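Local structure of geranyltranstransferase (Staphylococcus aureus, 1RTR) at residues Val19-Ser24 and Leu71-Thr76; Asp11-Glu16 and Gly42-Pro47; Lys118-Ile123 and Gln139-Ala144; Gly64-Ile69 and Ile123-Arg128; Met34-Asn39 and His100-Glu105. The protein probably joins isopentenyl diphosphate to dimethylallyl and then geranyl diphosphate, making the farnesyl diphosphate that feeds bacterial isoprenoid synthesis. All blocks are in the same frame, centred on the assembly; numbering follows the deposited sequence.

Interaction 1: Val19-Ser24 and Leu71-Thr76; sequences VAINKS and LEMIHT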
# COMPACT_ATOMS: atom_id res chain seq x y z
N VAL A 19 -8.66 -17.51 5.83
CA VAL A 19 -7.39 -18.20 5.95
C VAL A 19 -6.30 -17.52 5.10
O VAL A 19 -5.33 -18.16 4.70
CB VAL A 19 -7.60 -19.71 5.62
CG1 VAL A 19 -7.57 -19.96 4.10
CG2 VAL A 19 -6.61 -20.59 6.36
N ALA A 20 -6.46 -16.21 4.86
CA ALA A 20 -5.57 -15.45 3.95
C ALA A 20 -4.38 -14.80 4.66
O ALA A 20 -3.43 -14.37 4.01
CB ALA A 20 -6.37 -14.40 3.17
N ILE A 21 -4.46 -14.71 5.98
CA ILE A 21 -3.38 -14.19 6.80
C ILE A 21 -2.97 -15.28 7.80
O ILE A 21 -3.82 -15.85 8.48
CB ILE A 21 -3.83 -12.89 7.56
CG1 ILE A 21 -4.43 -11.86 6.59
CG2 ILE A 21 -2.67 -12.27 8.35
CD1 ILE A 21 -3.47 -11.37 5.50
N ASN A 22 -1.68 -15.59 7.85
CA ASN A 22 -1.17 -16.60 8.78
C ASN A 22 -0.91 -16.01 10.16
O ASN A 22 -0.52 -14.84 10.29
CB ASN A 22 0.10 -17.25 8.24
CG ASN A 22 -0.17 -18.21 7.11
OD1 ASN A 22 -1.07 -19.06 7.18
ND2 ASN A 22 0.60 -18.09 6.04
N LYS A 23 -1.13 -16.83 11.18
CA LYS A 23 -1.01 -16.41 12.58
C LYS A 23 0.36 -15.80 12.95
O LYS A 23 1.40 -16.16 12.38
CB LYS A 23 -1.38 -17.56 13.53
CG LYS A 23 -2.89 -17.87 13.60
CD LYS A 23 -3.77 -16.59 13.59
CE LYS A 23 -5.19 -16.87 13.09
NZ LYS A 23 -5.25 -17.17 11.63
N SER A 24 0.31 -14.87 13.90
CA SER A 24 1.45 -14.06 14.34
C SER A 24 2.68 -14.87 14.77
O SER A 24 2.58 -15.79 15.59
CB SER A 24 1.04 -13.12 15.49
OG SER A 24 -0.35 -13.21 15.76
N LEU A 71 -8.07 -7.27 -3.91
CA LEU A 71 -9.07 -6.22 -4.05
C LEU A 71 -9.90 -6.04 -2.79
O LEU A 71 -10.16 -4.91 -2.36
CB LEU A 71 -9.98 -6.51 -5.25
CG LEU A 71 -11.02 -5.46 -5.66
CD1 LEU A 71 -10.44 -4.01 -5.67
CD2 LEU A 71 -11.61 -5.83 -7.01
N GLU A 72 -10.30 -7.16 -2.17
CA GLU A 72 -11.09 -7.09 -0.93
C GLU A 72 -10.24 -6.60 0.26
O GLU A 72 -10.75 -5.90 1.15
CB GLU A 72 -11.79 -8.43 -0.64
CG GLU A 72 -12.77 -8.41 0.52
CD GLU A 72 -14.06 -7.64 0.25
OE1 GLU A 72 -14.31 -7.22 -0.91
OE2 GLU A 72 -14.85 -7.45 1.21
N MET A 73 -8.95 -6.95 0.26
CA MET A 73 -8.02 -6.43 1.27
C MET A 73 -7.95 -4.90 1.19
O MET A 73 -8.00 -4.21 2.22
CB MET A 73 -6.62 -7.04 1.10
CG MET A 73 -6.37 -8.35 1.86
SD MET A 73 -4.80 -9.13 1.42
CE MET A 73 -5.09 -10.73 2.09
N ILE A 74 -7.87 -4.37 -0.04
CA ILE A 74 -7.83 -2.93 -0.26
C ILE A 74 -9.11 -2.26 0.21
O ILE A 74 -9.08 -1.19 0.83
CB ILE A 74 -7.58 -2.60 -1.74
CG1 ILE A 74 -6.22 -3.16 -2.17
CG2 ILE A 74 -7.71 -1.10 -2.01
CD1 ILE A 74 -5.08 -2.21 -2.05
N HIS A 75 -10.24 -2.89 -0.08
CA HIS A 75 -11.53 -2.37 0.37
C HIS A 75 -11.63 -2.42 1.90
O HIS A 75 -12.09 -1.46 2.53
CB HIS A 75 -12.69 -3.11 -0.33
CG HIS A 75 -14.02 -2.87 0.30
ND1 HIS A 75 -14.70 -1.67 0.19
CD2 HIS A 75 -14.81 -3.67 1.06
CE1 HIS A 75 -15.84 -1.75 0.85
NE2 HIS A 75 -15.93 -2.95 1.38
N THR A 76 -11.18 -3.53 2.49
CA THR A 76 -11.17 -3.70 3.95
C THR A 76 -10.31 -2.63 4.64
O THR A 76 -10.75 -1.99 5.61
CB THR A 76 -10.67 -5.10 4.33
OG1 THR A 76 -11.54 -6.09 3.76
CG2 THR A 76 -10.79 -5.33 5.82
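Met73 swings its CG to the side of its own backbone N (chi1 -89°) and then runs extended, which carries the methyl CE out from helix 65-83 to two residues of the loop, Ala20 and Ile21. Ile21 sets CG1 opposite its carbonyl carbon (chi1 -52°), so that CD1 is offered to the same methyl. The contact is therefore a single apolar point: Met73 CE lies 3.8 Å from Ile21 CD1 and 4.0 Å from Ala20 CB, with the two longer side chains meeting at a slant. No hydrogen bond crosses. Within the helix, Thr76 OG1 bonds to Glu72 O at 2.7 Å, reaching that oxygen from the opposite face of the carbonyl plane to Thr76 N. The loop between helices 6-18 and 30-38 packs on several elements: Ile21 also touches Glu31 and Met34 of helix 30-38 and His147 of the second subunit, while Met73 packs on Leu115 and Lys118 of helix 105-124.

Interaction 2: Asp11-Glu16 and Gly42-Pro47; sequences DEVNNE and GKRIRP
Val13 divides its two methyls between two partners. With CG1 opposite its backbone N (chi1 162°), that methyl rests 4.1 Å from Arg44 CD, against the aliphatic part of the arginine, while CG2 meets Pro47 CB, also at 4.1 Å, the two side chains crossing at roughly a right angle. One residue along the helix, the Asn14 amide comes up to the edge of the Arg44 guanidinium, close to its plane, with the amide itself turned 69° from that plane. The arginine reaches this place by bending at chi2 (-71°), and Gly42 N sits over the centre of one face of its guanidinium, 4.0 Å above the plane. One shell further out, Arg44 NH2 forms a salt bridge with Glu72 OE2 and Arg44 NH1 probably bonds to Leu38 O; the two would balance the buried charge and limit its rotation. Gly42 to Pro47 spell the Gly-Lys-Arg-x-Arg-Pro motif of prenyl synthases, whose lysine and second arginine, here Lys43 and Arg46, bind the diphosphate of isopentenyl diphosphate in relatives. Arg44 itself stands at the N-cap position of helix 45-56. That helix begins against helix 6-18, with Val13 also on Met65 and Pro47 on Glu72 of helix 65-83, and Ile45 and Arg46 facing helix 179-193.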
# COMPACT_ATOMS: atom_id res chain seq x y z
N ASP A 11 -19.23 -17.45 -0.93
CA ASP A 11 -18.78 -18.49 0.01
C ASP A 11 -17.31 -18.81 -0.18
O ASP A 11 -16.56 -18.87 0.79
CB ASP A 11 -19.60 -19.76 -0.17
CG ASP A 11 -20.96 -19.68 0.49
OD1 ASP A 11 -21.81 -20.54 0.17
OD2 ASP A 11 -21.28 -18.79 1.32
N GLU A 12 -16.91 -19.01 -1.43
CA GLU A 12 -15.52 -19.31 -1.75
C GLU A 12 -14.60 -18.16 -1.34
O GLU A 12 -13.54 -18.40 -0.76
CB GLU A 12 -15.35 -19.65 -3.22
CG GLU A 12 -14.04 -20.34 -3.50
CD GLU A 12 -13.86 -20.69 -4.96
OE1 GLU A 12 -14.82 -20.54 -5.74
OE2 GLU A 12 -12.75 -21.14 -5.31
N VAL A 13 -15.02 -16.93 -1.64
CA VAL A 13 -14.29 -15.74 -1.23
C VAL A 13 -14.14 -15.72 0.29
O VAL A 13 -13.04 -15.54 0.81
CB VAL A 13 -14.95 -14.42 -1.79
CG1 VAL A 13 -14.48 -13.19 -1.04
CG2 VAL A 13 -14.65 -14.27 -3.27
N ASN A 14 -15.24 -15.95 1.00
CA ASN A 14 -15.19 -15.98 2.46
C ASN A 14 -14.23 -17.03 3.03
O ASN A 14 -13.49 -16.74 3.98
CB ASN A 14 -16.60 -16.12 3.05
CG ASN A 14 -17.44 -14.85 2.89
OD1 ASN A 14 -18.68 -14.91 2.95
ND2 ASN A 14 -16.79 -13.71 2.71
N ASN A 15 -14.21 -18.23 2.45
CA ASN A 15 -13.29 -19.29 2.90
C ASN A 15 -11.83 -18.89 2.68
O ASN A 15 -10.98 -19.07 3.55
CB ASN A 15 -13.61 -20.63 2.24
CG ASN A 15 -14.99 -21.17 2.62
OD1 ASN A 15 -15.44 -21.01 3.75
ND2 ASN A 15 -15.65 -21.80 1.66
N GLU A 16 -11.56 -18.32 1.51
CA GLU A 16 -10.22 -17.83 1.20
C GLU A 16 -9.79 -16.67 2.11
O GLU A 16 -8.65 -16.61 2.53
CB GLU A 16 -10.11 -17.44 -0.27
CG GLU A 16 -10.27 -18.62 -1.21
CD GLU A 16 -8.97 -19.39 -1.44
OE1 GLU A 16 -7.92 -19.03 -0.85
OE2 GLU A 16 -9.00 -20.36 -2.24
N GLY A 42 -19.31 -8.92 4.28
CA GLY A 42 -20.09 -7.98 3.50
C GLY A 42 -20.71 -8.70 2.33
O GLY A 42 -20.88 -9.92 2.36
N LYS A 43 -21.04 -7.93 1.30
CA LYS A 43 -21.66 -8.47 0.10
C LYS A 43 -20.59 -9.06 -0.84
O LYS A 43 -20.89 -9.94 -1.66
CB LYS A 43 -22.49 -7.38 -0.59
CG LYS A 43 -23.38 -6.52 0.37
CD LYS A 43 -23.93 -5.22 -0.32
CE LYS A 43 -25.41 -4.91 0.07
NZ LYS A 43 -25.55 -4.19 1.39
N ARG A 44 -19.36 -8.55 -0.70
CA ARG A 44 -18.18 -8.96 -1.50
C ARG A 44 -18.30 -8.70 -3.00
O ARG A 44 -17.78 -9.48 -3.81
CB ARG A 44 -17.81 -10.44 -1.25
CG ARG A 44 -17.74 -10.85 0.19
CD ARG A 44 -16.57 -10.30 0.94
NE ARG A 44 -16.39 -10.99 2.21
CZ ARG A 44 -15.76 -10.51 3.26
NH1 ARG A 44 -15.66 -11.23 4.37
NH2 ARG A 44 -15.20 -9.30 3.22
N ILE A 45 -18.97 -7.62 -3.39
CA ILE A 45 -19.25 -7.37 -4.81
C ILE A 45 -18.01 -7.14 -5.64
O ILE A 45 -17.96 -7.55 -6.79
CB ILE A 45 -20.25 -6.20 -5.04
CG1 ILE A 45 -19.92 -5.02 -4.13
CG2 ILE A 45 -21.69 -6.66 -4.84
CD1 ILE A 45 -19.26 -3.88 -4.88
N ARG A 46 -16.99 -6.51 -5.04
CA ARG A 46 -15.76 -6.19 -5.77
C ARG A 46 -15.04 -7.45 -6.25
O ARG A 46 -14.84 -7.59 -7.46
CB ARG A 46 -14.83 -5.27 -4.98
CG ARG A 46 -15.31 -3.85 -4.87
CD ARG A 46 -14.72 -3.12 -3.71
NE ARG A 46 -15.35 -1.83 -3.48
CZ ARG A 46 -16.47 -1.64 -2.80
NH1 ARG A 46 -16.95 -0.41 -2.66
NH2 ARG A 46 -17.11 -2.65 -2.24
N PRO A 47 -14.67 -8.35 -5.32
CA PRO A 47 -14.10 -9.65 -5.71
C PRO A 47 -15.01 -10.40 -6.65
O PRO A 47 -14.54 -10.93 -7.65
CB PRO A 47 -13.96 -10.41 -4.38
CG PRO A 47 -14.69 -9.63 -3.36
CD PRO A 47 -14.72 -8.21 -3.86

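Interaction 3: Lys118-Ile123 and Gln139-Ala144; sequences KAFELI and QRLSIA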
# COMPACT_ATOMS: atom_id res chain seq x y z
N LYS A 118 -0.28 -6.16 2.13
CA LYS A 118 -0.50 -7.57 1.78
C LYS A 118 -1.12 -7.75 0.39
O LYS A 118 -0.78 -8.69 -0.34
CB LYS A 118 -1.34 -8.29 2.86
CG LYS A 118 -1.51 -9.79 2.62
CD LYS A 118 -0.21 -10.56 2.81
CE LYS A 118 -0.47 -12.05 3.01
NZ LYS A 118 0.44 -12.92 2.20
N ALA A 119 -2.04 -6.85 0.02
CA ALA A 119 -2.70 -6.91 -1.28
C ALA A 119 -1.70 -6.95 -2.43
O ALA A 119 -1.87 -7.72 -3.38
CB ALA A 119 -3.68 -5.74 -1.44
N PHE A 120 -0.63 -6.15 -2.32
CA PHE A 120 0.42 -6.12 -3.33
C PHE A 120 1.30 -7.36 -3.33
O PHE A 120 1.67 -7.87 -4.39
CB PHE A 120 1.22 -4.83 -3.22
CG PHE A 120 0.42 -3.62 -3.58
CD1 PHE A 120 0.12 -3.35 -4.92
CD2 PHE A 120 -0.08 -2.78 -2.61
CE1 PHE A 120 -0.64 -2.25 -5.27
CE2 PHE A 120 -0.84 -1.68 -2.95
CZ PHE A 120 -1.13 -1.41 -4.29
N GLU A 121 1.60 -7.87 -2.14
CA GLU A 121 2.32 -9.13 -1.99
C GLU A 121 1.58 -10.26 -2.68
O GLU A 121 2.19 -11.06 -3.39
CB GLU A 121 2.50 -9.47 -0.52
CG GLU A 121 3.71 -10.33 -0.23
CD GLU A 121 3.34 -11.67 0.36
OE1 GLU A 121 2.56 -12.40 -0.32
OE2 GLU A 121 3.83 -12.00 1.48
N LEU A 122 0.27 -10.31 -2.47
CA LEU A 122 -0.57 -11.38 -3.00
C LEU A 122 -0.58 -11.46 -4.52
O LEU A 122 -0.48 -12.55 -5.08
CB LEU A 122 -2.00 -11.25 -2.45
CG LEU A 122 -2.77 -12.55 -2.18
CD1 LEU A 122 -1.92 -13.63 -1.49
CD2 LEU A 122 -4.01 -12.24 -1.38
N ILE A 123 -0.70 -10.32 -5.20
CA ILE A 123 -0.72 -10.32 -6.66
C ILE A 123 0.66 -10.67 -7.18
O ILE A 123 0.80 -11.50 -8.09
CB ILE A 123 -1.23 -8.97 -7.25
CG1 ILE A 123 -2.74 -8.85 -7.08
CG2 ILE A 123 -0.84 -8.84 -8.74
CD1 ILE A 123 -3.22 -7.45 -6.96
N GLN A 139 -0.05 -2.39 -11.39
CA GLN A 139 -0.08 -1.02 -11.88
C GLN A 139 -1.47 -0.45 -11.76
O GLN A 139 -1.66 0.65 -11.23
CB GLN A 139 0.37 -0.96 -13.34
CG GLN A 139 1.07 0.34 -13.70
CD GLN A 139 1.63 0.32 -15.11
OE1 GLN A 139 1.84 1.38 -15.70
NE2 GLN A 139 1.87 -0.89 -15.66
N ARG A 140 -2.45 -1.21 -12.23
CA ARG A 140 -3.83 -0.77 -12.20
C ARG A 140 -4.38 -0.64 -10.78
O ARG A 140 -5.07 0.33 -10.47
CB ARG A 140 -4.69 -1.72 -13.04
CG ARG A 140 -6.05 -1.18 -13.38
CD ARG A 140 -6.93 -2.17 -14.11
NE ARG A 140 -6.44 -2.44 -15.47
CZ ARG A 140 -6.65 -1.64 -16.50
NH1 ARG A 140 -6.17 -1.97 -17.69
NH2 ARG A 140 -7.35 -0.51 -16.35
N LEU A 141 -4.06 -1.59 -9.92
CA LEU A 141 -4.46 -1.49 -8.52
C LEU A 141 -3.88 -0.23 -7.84
O LEU A 141 -4.57 0.45 -7.10
CB LEU A 141 -4.10 -2.76 -7.75
CG LEU A 141 -4.75 -2.98 -6.38
CD1 LEU A 141 -6.26 -2.69 -6.42
CD2 LEU A 141 -4.48 -4.39 -5.86
N SER A 142 -2.61 0.06 -8.10
CA SER A 142 -1.96 1.18 -7.42
C SER A 142 -2.52 2.53 -7.86
O SER A 142 -2.68 3.43 -7.03
CB SER A 142 -0.45 1.12 -7.58
OG SER A 142 -0.08 1.21 -8.94
N ILE A 143 -2.80 2.68 -9.16
CA ILE A 143 -3.50 3.86 -9.68
C ILE A 143 -4.94 3.94 -9.16
O ILE A 143 -5.40 5.01 -8.78
CB ILE A 143 -3.46 3.91 -11.25
CG1 ILE A 143 -2.02 4.06 -11.78
CG2 ILE A 143 -4.30 5.05 -11.79
CD1 ILE A 143 -1.86 3.67 -13.25
N ALA A 144 -5.66 2.82 -9.16
CA ALA A 144 -7.05 2.81 -8.68
C ALA A 144 -7.16 3.21 -7.20
O ALA A 144 -8.15 3.85 -6.80
CB ALA A 144 -7.70 1.43 -8.90
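Ile123 and Leu141 make the tightest touch here, Ile123 CD1 lying 3.5 Å from Leu141 CD2 as the two side chains meet at a slant. Leu141 has CG opposite its backbone N (chi1 -165°), which sends its branches across toward helix 105-124; Ile123 turns CG1 opposite its carbonyl carbon and then extends, so that the far methyl does the touching. Phe120 sets its ring opposite the carbonyl carbon (chi1 -68°) and brings it obliquely against Leu141 and Ser142 of the partner helix. There Phe120 CE1 is 4.1 Å from Ser142 CB and 4.3 Å from Leu141 CB, and Phe120 CZ is 4.1 Å from Ser142 CA. Ser142 tucks its hydroxyl between backbone N and carbonyl carbon, bonding OG back to Gln139 O at 2.8 Å; this buried hydroxyl is held by its own helix, and its CB touches the ring obliquely. The segments run antiparallel, at 163°, with axes 11.2 Å apart, a separation that the Phe120, Ile123 and Leu141 side chains bridge. Phe120 also stacks on Phe120 of the second subunit. Successive helices 105-124 and 131-145 form an antiparallel hairpin that faces the dimer interface, within the all-helical fold of prenyl synthases.

Interaction 4: Gly64-Ile69 and Ile123-Arg128; sequences GMKSAI and ISSDDR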
# COMPACT_ATOMS: atom_id res chain seq x y z
N GLY A 64 -8.08 -15.35 -11.30
CA GLY A 64 -8.19 -14.05 -10.67
C GLY A 64 -8.46 -14.06 -9.19
O GLY A 64 -8.71 -13.00 -8.60
N MET A 65 -8.42 -15.24 -8.57
CA MET A 65 -8.73 -15.33 -7.14
C MET A 65 -7.82 -14.48 -6.27
O MET A 65 -8.31 -13.77 -5.38
CB MET A 65 -8.75 -16.76 -6.62
CG MET A 65 -9.27 -16.83 -5.17
SD MET A 65 -11.02 -16.37 -5.07
CE MET A 65 -11.05 -15.33 -3.85
N LYS A 66 -6.51 -14.54 -6.50
CA LYS A 66 -5.58 -13.76 -5.69
C LYS A 66 -5.82 -12.26 -5.86
O LYS A 66 -5.85 -11.53 -4.87
CB LYS A 66 -4.12 -14.16 -5.95
CG LYS A 66 -3.71 -15.48 -5.27
CD LYS A 66 -2.25 -15.45 -4.81
CE LYS A 66 -1.55 -16.81 -4.92
NZ LYS A 66 -1.86 -17.69 -3.75
N SER A 67 -6.02 -11.81 -7.11
CA SER A 67 -6.35 -10.41 -7.40
C SER A 67 -7.64 -9.97 -6.70
O SER A 67 -7.68 -8.89 -6.10
CB SER A 67 -6.46 -10.17 -8.91
OG SER A 67 -5.20 -10.29 -9.54
N ALA A 68 -8.67 -10.82 -6.76
CA ALA A 68 -9.92 -10.61 -6.04
C ALA A 68 -9.71 -10.50 -4.53
O ALA A 68 -10.29 -9.63 -3.89
CB ALA A 68 -10.93 -11.71 -6.37
N ILE A 69 -8.88 -11.39 -3.97
CA ILE A 69 -8.55 -11.33 -2.54
C ILE A 69 -7.84 -10.01 -2.21
O ILE A 69 -8.22 -9.32 -1.26
CB ILE A 69 -7.68 -12.53 -2.09
CG1 ILE A 69 -8.42 -13.86 -2.27
CG2 ILE A 69 -7.24 -12.37 -0.66
CD1 ILE A 69 -9.73 -13.96 -1.46
N ILE A 123 -0.70 -10.32 -5.20
CA ILE A 123 -0.72 -10.32 -6.66
C ILE A 123 0.66 -10.67 -7.18
O ILE A 123 0.80 -11.50 -8.09
CB ILE A 123 -1.23 -8.97 -7.25
CG1 ILE A 123 -2.74 -8.85 -7.08
CG2 ILE A 123 -0.84 -8.84 -8.74
CD1 ILE A 123 -3.22 -7.45 -6.96
N SER A 124 1.68 -10.04 -6.58
CA SER A 124 3.06 -10.22 -7.02
C SER A 124 3.55 -11.67 -6.84
O SER A 124 4.50 -12.09 -7.49
CB SER A 124 3.99 -9.23 -6.32
OG SER A 124 4.14 -9.54 -4.95
N SER A 125 2.86 -12.42 -5.98
CA SER A 125 3.21 -13.81 -5.72
C SER A 125 2.36 -14.86 -6.44
O SER A 125 2.64 -16.05 -6.33
CB SER A 125 3.20 -14.09 -4.21
OG SER A 125 1.87 -14.16 -3.72
N ASP A 126 1.35 -14.42 -7.18
CA ASP A 126 0.43 -15.34 -7.87
C ASP A 126 1.04 -16.03 -9.08
O ASP A 126 1.20 -15.43 -10.15
CB ASP A 126 -0.84 -14.62 -8.29
CG ASP A 126 -1.92 -15.56 -8.79
OD1 ASP A 126 -3.03 -15.07 -9.06
OD2 ASP A 126 -1.76 -16.79 -8.95
N ASP A 127 1.33 -17.32 -8.93
CA ASP A 127 1.99 -18.11 -9.98
C ASP A 127 1.07 -18.57 -11.12
O ASP A 127 1.54 -19.16 -12.10
CB ASP A 127 2.72 -19.31 -9.37
CG ASP A 127 4.04 -18.91 -8.71
OD1 ASP A 127 4.56 -17.80 -9.01
OD2 ASP A 127 4.62 -19.64 -7.86
N ARG A 128 -0.22 -18.28 -11.01
CA ARG A 128 -1.15 -18.60 -12.10
C ARG A 128 -1.06 -17.56 -13.23
O ARG A 128 -1.53 -17.80 -14.34
CB ARG A 128 -2.57 -18.74 -11.55
CG ARG A 128 -2.64 -19.62 -10.31
CD ARG A 128 -3.83 -20.56 -10.25
NE ARG A 128 -4.77 -20.16 -9.20
CZ ARG A 128 -5.07 -20.89 -8.12
NH1 ARG A 128 -5.94 -20.41 -7.23
NH2 ARG A 128 -4.51 -22.07 -7.91
O HOH W 1 -5.13 -16.30 -8.38
O HOH W 2 -5.12 -13.05 -9.36
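Van der Waals contact comes first: the Lys66 chain lies aslant over the Asp126 side chain, with Lys66 CB 3.4 Å from Asp126 OD1 and Lys66 CD 3.8 Å from Asp126 CB. The ammonium does not close on the acid, Lys66 NZ staying 5.3 Å from Asp126 OD2. Deeper in, Ser67 OG packs 3.8 Å from Ile123 CG1. Polar links between the segments go through water. One water accepts from Lys66 N and lies close to Asp126 OD1; a second accepts from Ser67 N at 2.7 Å, pairs with Ser67 OG and lies 2.9 Å from Asp126 OD1, probably donating to it. These amides belong to the first turn of helix 65-83, whose positive end would probably favour the carboxylate's negative charge. The third kind is local: Asp126, with CG opposite its backbone N (chi1 -170°), takes Arg128 N on OD2 at 3.0 Å, from above the carboxylate plane. That bond defines an Asx turn just after helix 105-124, its aspartate facing a helix N terminus through water.

Interaction 5: Met34-Asn39 and His100-Glu105; sequences MLYSLN and HKVYGE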
# COMPACT_ATOMS: atom_id res chain seq x y z
N MET A 34 -6.35 -7.68 11.61
CA MET A 34 -6.48 -7.79 10.15
C MET A 34 -7.64 -8.72 9.80
O MET A 34 -8.55 -8.35 9.05
CB MET A 34 -5.18 -8.31 9.51
CG MET A 34 -4.02 -7.30 9.44
SD MET A 34 -2.36 -8.04 9.24
CE MET A 34 -2.38 -8.44 7.55
N LEU A 35 -7.60 -9.93 10.37
CA LEU A 35 -8.60 -10.97 10.14
C LEU A 35 -10.00 -10.58 10.61
O LEU A 35 -10.99 -10.90 9.96
CB LEU A 35 -8.18 -12.27 10.82
CG LEU A 35 -7.70 -13.45 9.96
CD1 LEU A 35 -7.74 -13.19 8.44
CD2 LEU A 35 -6.31 -13.87 10.40
N TYR A 36 -10.06 -9.89 11.74
CA TYR A 36 -11.34 -9.41 12.28
C TYR A 36 -12.14 -8.62 11.24
O TYR A 36 -13.30 -8.94 10.98
CB TYR A 36 -11.13 -8.59 13.56
CG TYR A 36 -12.41 -8.05 14.18
CD1 TYR A 36 -13.29 -8.90 14.87
CD2 TYR A 36 -12.75 -6.70 14.06
CE1 TYR A 36 -14.47 -8.40 15.44
CE2 TYR A 36 -13.93 -6.20 14.62
CZ TYR A 36 -14.78 -7.05 15.31
OH TYR A 36 -15.94 -6.54 15.86
N SER A 37 -11.52 -7.58 10.66
CA SER A 37 -12.17 -6.75 9.65
C SER A 37 -12.36 -7.48 8.32
O SER A 37 -13.37 -7.31 7.64
CB SER A 37 -11.40 -5.46 9.43
OG SER A 37 -11.29 -4.71 10.62
N LEU A 38 -11.37 -8.29 7.95
CA LEU A 38 -11.43 -9.07 6.73
C LEU A 38 -12.62 -10.02 6.73
O LEU A 38 -13.21 -10.30 5.68
CB LEU A 38 -10.12 -9.85 6.54
CG LEU A 38 -9.53 -10.05 5.14
CD1 LEU A 38 -9.49 -8.76 4.31
CD2 LEU A 38 -8.13 -10.65 5.27
N ASN A 39 -12.99 -10.51 7.92
CA ASN A 39 -14.12 -11.43 8.09
C ASN A 39 -15.42 -10.76 8.53
O ASN A 39 -16.44 -11.45 8.68
CB ASN A 39 -13.77 -12.55 9.07
CG ASN A 39 -12.72 -13.48 8.54
OD1 ASN A 39 -11.74 -13.79 9.22
ND2 ASN A 39 -12.90 -13.94 7.30
N HIS A 100 -11.11 -0.26 15.49
CA HIS A 100 -10.49 0.59 16.50
C HIS A 100 -11.20 0.56 17.85
O HIS A 100 -10.61 0.91 18.88
CB HIS A 100 -10.35 2.03 16.00
CG HIS A 100 -11.66 2.73 15.78
ND1 HIS A 100 -12.19 3.61 16.70
CD2 HIS A 100 -12.54 2.68 14.75
CE1 HIS A 100 -13.34 4.07 16.24
NE2 HIS A 100 -13.58 3.53 15.07
N LYS A 101 -12.46 0.14 17.85
CA LYS A 101 -13.23 0.02 19.08
C LYS A 101 -12.85 -1.25 19.84
O LYS A 101 -12.99 -1.31 21.06
CB LYS A 101 -14.73 0.07 18.80
CG LYS A 101 -15.32 1.48 18.78
CD LYS A 101 -15.60 1.98 20.20
CE LYS A 101 -14.93 3.33 20.46
NZ LYS A 101 -15.15 3.79 21.87
N VAL A 102 -12.34 -2.24 19.12
CA VAL A 102 -11.93 -3.52 19.71
C VAL A 102 -10.42 -3.61 19.99
O VAL A 102 -9.99 -4.40 20.84
CB VAL A 102 -12.36 -4.71 18.80
CG1 VAL A 102 -11.89 -6.03 19.37
CG2 VAL A 102 -13.87 -4.72 18.61
N TYR A 103 -9.61 -2.81 19.28
CA TYR A 103 -8.15 -2.99 19.32
C TYR A 103 -7.38 -1.72 19.62
O TYR A 103 -6.17 -1.77 19.85
CB TYR A 103 -7.64 -3.57 18.00
CG TYR A 103 -8.10 -4.98 17.72
CD1 TYR A 103 -9.08 -5.24 16.78
CD2 TYR A 103 -7.54 -6.06 18.41
CE1 TYR A 103 -9.51 -6.54 16.52
CE2 TYR A 103 -7.96 -7.36 18.16
CZ TYR A 103 -8.94 -7.59 17.22
OH TYR A 103 -9.35 -8.88 16.98
N GLY A 104 -8.07 -0.59 19.60
CA GLY A 104 -7.43 0.70 19.77
C GLY A 104 -7.09 1.30 18.42
O GLY A 104 -7.01 0.60 17.42
N GLU A 105 -6.90 2.61 18.41
CA GLU A 105 -6.56 3.34 17.20
C GLU A 105 -5.25 2.90 16.54
O GLU A 105 -5.22 2.73 15.32
CB GLU A 105 -6.54 4.84 17.47
CG GLU A 105 -7.90 5.49 17.29
CD GLU A 105 -8.02 6.81 18.02
OE1 GLU A 105 -7.18 7.71 17.79
OE2 GLU A 105 -8.96 6.94 18.83
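Tyr36 and Tyr103 form the close-packed half of this contact, an offset edge-to-face pair in which the edge of Tyr103 points at the face of Tyr36. Their centroids are 5.9 Å apart and the planes stand at 74°. The Tyr103 edge also reaches the root of the other ring, Tyr103 CE1 lying 3.9 Å from Tyr36 CB. Tyr36 extends with CG opposite its backbone N (chi1 180°), which brings its far end to the looser side. There the solvent-exposed Val102 places only CG2 by the phenol, 3.9 Å from Tyr36 OH, while its CG1 covers part of one Tyr103 face. Both hydroxyls are held by others: Tyr36 OH by Leu97 O, Tyr103 OH by Glu32. Gly104, with positive phi, lies between helix 99-103 and helix 105-124, at the latter's N-cap position. The pair joins helix 30-38 to short helix 99-103 at the surface; Leu97 ties in strand 96-97, and the inner side of helix 30-38 packs on helix 65-83 through Ser37 and Leu38 and on helix 105-124 through Met34.

In the fold
Helix 65-83 is the common thread: interaction 4 uses its start and interaction 1 its middle, while interaction 2 reaches it through the salt bridge between Arg44 and Glu72. Helix 105-124 joins interactions 3 and 4, which share Ile123, and touches interaction 1 where Met73 and Ile21 meet Lys118. Interactions 1 to 4 are buried, interaction 5 lies at the surface. The chemistry follows: apolar side chains carry 1, and 3 adds only a serine whose hydroxyl bonds within its own helix; a charged arginine lies between apolar side chains and an asparagine amide in 2, bridging waters enter at the helix ends of 4, and tyrosines pair in 5. All but interaction 2 also touch the second subunit.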